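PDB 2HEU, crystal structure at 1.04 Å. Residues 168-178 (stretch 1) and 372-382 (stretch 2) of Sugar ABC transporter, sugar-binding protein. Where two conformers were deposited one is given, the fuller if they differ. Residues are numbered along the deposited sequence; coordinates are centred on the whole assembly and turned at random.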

# COMPACT_ATOMS: atom_id res chain seq x y z
N GLY A 168 -2.74 18.79 -6.66
CA GLY A 168 -2.47 19.13 -5.25
C GLY A 168 -1.29 18.30 -4.76
O GLY A 168 -1.35 17.09 -4.74
N ILE A 169 -0.22 18.96 -4.38
CA ILE A 169 1.00 18.32 -3.87
C ILE A 169 1.22 18.85 -2.43
O ILE A 169 1.19 20.05 -2.18
CB ILE A 169 2.24 18.58 -4.73
CG1 ILE A 169 2.02 18.06 -6.15
CG2 ILE A 169 3.47 17.98 -4.13
CD1 ILE A 169 1.84 16.56 -6.31
N ALA A 170 1.41 17.91 -1.54
CA ALA A 170 1.58 18.22 -0.12
C ALA A 170 3.11 18.42 0.15
O ALA A 170 3.76 17.49 0.62
CB ALA A 170 1.01 17.11 0.77
N GLY A 171 3.62 19.61 -0.13
CA GLY A 171 5.03 19.85 0.02
C GLY A 171 5.61 19.59 1.41
O GLY A 171 6.81 19.30 1.51
N ALA A 172 4.77 19.73 2.43
CA ALA A 172 5.22 19.48 3.81
C ALA A 172 5.18 17.98 4.18
O ALA A 172 5.74 17.64 5.23
CB ALA A 172 4.38 20.26 4.79
N ASP A 173 4.53 17.08 3.38
CA ASP A 173 4.39 15.71 3.71
C ASP A 173 4.96 14.86 2.56
O ASP A 173 4.25 14.36 1.67
CB ASP A 173 2.91 15.35 3.95
CG ASP A 173 2.40 15.82 5.29
OD1 ASP A 173 3.17 15.68 6.26
OD2 ASP A 173 1.30 16.18 5.47
N ALA A 174 6.26 14.72 2.61
CA ALA A 174 7.02 14.03 1.54
C ALA A 174 6.55 12.61 1.30
O ALA A 174 6.64 12.12 0.17
CB ALA A 174 8.51 14.05 1.92
N TRP A 175 6.08 11.92 2.37
CA TRP A 175 5.63 10.53 2.20
C TRP A 175 4.61 10.40 1.11
O TRP A 175 4.46 9.32 0.51
CB TRP A 175 5.07 9.98 3.51
CG TRP A 175 3.84 10.64 4.03
CD1 TRP A 175 3.74 11.62 4.99
CD2 TRP A 175 2.50 10.36 3.64
NE1 TRP A 175 2.40 11.92 5.23
CE2 TRP A 175 1.65 11.16 4.38
CE3 TRP A 175 1.91 9.48 2.72
CZ2 TRP A 175 0.20 11.12 4.27
CZ3 TRP A 175 0.54 9.47 2.58
CH2 TRP A 175 -0.27 10.29 3.36
N THR A 176 3.81 11.43 0.83
CA THR A 176 2.79 11.35 -0.15
C THR A 176 3.28 10.96 -1.56
O THR A 176 2.48 10.46 -2.35
CB THR A 176 1.92 12.65 -0.24
OG1 THR A 176 2.77 13.72 -0.66
CG2 THR A 176 1.21 12.97 1.07
N LEU A 177 4.53 11.27 -1.84
CA LEU A 177 5.15 10.96 -3.15
C LEU A 177 6.03 9.71 -3.16
O LEU A 177 6.64 9.42 -4.18
CB LEU A 177 5.93 12.18 -3.68
CG LEU A 177 5.08 13.40 -3.98
CD1 LEU A 177 5.96 14.48 -4.57
CD2 LEU A 177 3.89 13.07 -4.88
N ASN A 178 6.04 8.97 -2.04
CA ASN A 178 6.83 7.71 -2.06
C ASN A 178 6.33 6.82 -3.20
O ASN A 178 7.14 6.33 -4.00
CB ASN A 178 6.62 7.05 -0.68
CG ASN A 178 7.45 5.83 -0.52
OD1 ASN A 178 6.93 4.88 0.23
ND2 ASN A 178 8.63 5.78 -0.95
N PHE A 372 14.09 8.51 1.45
CA PHE A 372 13.64 8.38 0.07
C PHE A 372 12.47 9.32 -0.15
O PHE A 372 12.37 10.02 -1.19
CB PHE A 372 13.24 6.93 -0.27
CG PHE A 372 12.87 6.74 -1.68
CD1 PHE A 372 13.83 6.55 -2.68
CD2 PHE A 372 11.53 6.74 -2.09
CE1 PHE A 372 13.46 6.37 -4.02
CE2 PHE A 372 11.16 6.58 -3.41
CZ PHE A 372 12.13 6.36 -4.37
N HIS A 373 11.53 9.39 0.82
CA HIS A 373 10.44 10.39 0.71
C HIS A 373 11.03 11.77 0.55
O HIS A 373 10.65 12.58 -0.31
CB HIS A 373 9.54 10.37 1.96
CG HIS A 373 9.04 9.02 2.36
ND1 HIS A 373 8.46 8.89 3.58
CD2 HIS A 373 9.05 7.82 1.75
CE1 HIS A 373 8.12 7.61 3.69
NE2 HIS A 373 8.41 6.93 2.59
N THR A 374 11.99 12.10 1.43
CA THR A 374 12.56 13.44 1.48
C THR A 374 13.25 13.79 0.16
O THR A 374 13.09 14.89 -0.34
CB THR A 374 13.53 13.55 2.66
OG1 THR A 374 12.78 13.31 3.85
CG2 THR A 374 14.29 14.86 2.70
N LEU A 375 14.09 12.88 -0.37
CA LEU A 375 14.80 13.24 -1.60
C LEU A 375 13.82 13.43 -2.75
O LEU A 375 14.05 14.26 -3.65
CB LEU A 375 15.88 12.23 -1.93
CG LEU A 375 15.49 10.81 -2.34
CD1 LEU A 375 15.15 10.69 -3.83
CD2 LEU A 375 16.56 9.79 -1.95
N THR A 376 12.70 12.72 -2.73
CA THR A 376 11.70 12.83 -3.76
C THR A 376 11.05 14.21 -3.72
O THR A 376 10.99 14.95 -4.73
CB THR A 376 10.63 11.74 -3.60
OG1 THR A 376 11.27 10.44 -3.76
CG2 THR A 376 9.52 11.89 -4.64
N MET A 377 10.56 14.60 -2.53
CA MET A 377 9.87 15.89 -2.41
C MET A 377 10.88 17.02 -2.60
O MET A 377 10.54 18.08 -3.16
CB MET A 377 9.17 15.99 -1.07
CG MET A 377 8.25 17.22 -0.96
SD MET A 377 6.93 17.29 -2.18
CE MET A 377 5.80 16.09 -1.51
N ASN A 378 12.11 16.86 -2.12
CA ASN A 378 13.11 17.95 -2.28
C ASN A 378 13.40 18.16 -3.73
O ASN A 378 13.69 19.30 -4.12
CB ASN A 378 14.40 17.61 -1.53
CG ASN A 378 14.30 17.82 -0.05
OD1 ASN A 378 13.26 18.22 0.45
ND2 ASN A 378 15.31 17.44 0.72
N TYR A 379 13.34 17.15 -4.58
CA TYR A 379 13.48 17.36 -6.01
C TYR A 379 12.31 18.15 -6.56
O TYR A 379 12.48 19.07 -7.37
CB TYR A 379 13.66 16.02 -6.77
CG TYR A 379 13.84 16.27 -8.25
CD1 TYR A 379 15.04 16.79 -8.72
CD2 TYR A 379 12.83 16.08 -9.14
CE1 TYR A 379 15.20 17.14 -10.05
CE2 TYR A 379 12.95 16.39 -10.49
CZ TYR A 379 14.17 16.95 -10.94
OH TYR A 379 14.34 17.33 -12.23
N VAL A 380 11.09 17.82 -6.17
CA VAL A 380 9.93 18.62 -6.62
C VAL A 380 10.14 20.09 -6.20
O VAL A 380 9.87 20.98 -7.00
CB VAL A 380 8.63 18.03 -6.14
CG1 VAL A 380 7.44 18.90 -6.62
CG2 VAL A 380 8.46 16.60 -6.61
N LEU A 381 10.60 20.30 -4.98
CA LEU A 381 10.83 21.65 -4.45
C LEU A 381 11.92 22.37 -5.31
O LEU A 381 11.79 23.52 -5.70
CB LEU A 381 11.19 21.55 -2.98
CG LEU A 381 9.96 21.25 -2.04
CD1 LEU A 381 10.39 20.72 -0.67
CD2 LEU A 381 9.05 22.49 -1.82
N THR A 382 13.02 21.74 -5.58
CA THR A 382 14.27 22.42 -6.05
C THR A 382 14.65 22.19 -7.49
O THR A 382 15.35 23.00 -8.06
CB THR A 382 15.48 22.02 -5.22
OG1 THR A 382 15.86 20.65 -5.51
CG2 THR A 382 15.31 22.25 -3.73

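The contact sets a bent segment, a type I beta turn from Ala 170 to Asp 173 followed by a 3-10 segment over 174-177, against one side of the helix 372-382. It buries 593 Å², both sides summed, and no clear hydrogen bond crosses it, so fit of shape is the feature to examine.

The main bump is Met 377, which has the largest covered area of any residue here, 113 Å². Its chi angles of -171° (t), 60° (p) and 77° (p) fold the chain so that CE enters a hollow lined by stretch 1. The distances from Met 377 CE define the walls: 3.3 Å to Ala 170 O, 3.5 Å to Leu 177 CD1, 3.9 Å to both Asp 173 O and Thr 176 OG1, and 4.0 Å to Ile 169 CG2. The lining is thus partly apolar side chain and partly backbone carbonyl. Its polar atoms are engaged locally: Asp 173 N donates to Ala 170 O at 2.9 Å, and Thr 176 OG1 donates to Asp 173 O at 2.8 Å. These bonds tie together the bend that forms the hollow. Nearer the base of the methionine, Met 377 CG lies 3.5 Å from Gly 171 O.

Ala 174 supplies the reciprocal bump. Its CA-to-CB bond points toward the helix, and its methyl is small enough to approach the helix backbone: Ala 174 CB is 3.4 Å from His 373 O and 4.0 Å from Thr 374 N. Ala 174 CB also lies 3.8 Å from His 373 CB and 3.6 Å from Met 377 CB, so it sits between side chains one helical turn apart. Leu 177 makes a second insertion, with CB 3.7 Å from Thr 376 CG2 and CD1 3.9 Å from Val 380 CG2; its CD1 contact with Met 377 CE joins this packing to the methionine hollow.

His 373 covers the other part of the surface. The backbones come closest here, with Trp 175 CA 5.0 Å from His 373 CA. Trp 175 CA stands 3.9 Å from the centroid of the ring formed by His 373 CG, ND1, CD2, CE1 and NE2, 29° off the ring normal, which places a CH-pi contact over one face. The tryptophan CB starts sideways, but the end of its side chain leads away, leaving its indole out of this packing. Asn 178 occupies the edges of two rings, near the planes of both Phe 372 and His 373. Its amide is probably turned over in the model, so that placement describes shape and does not identify a polar partner.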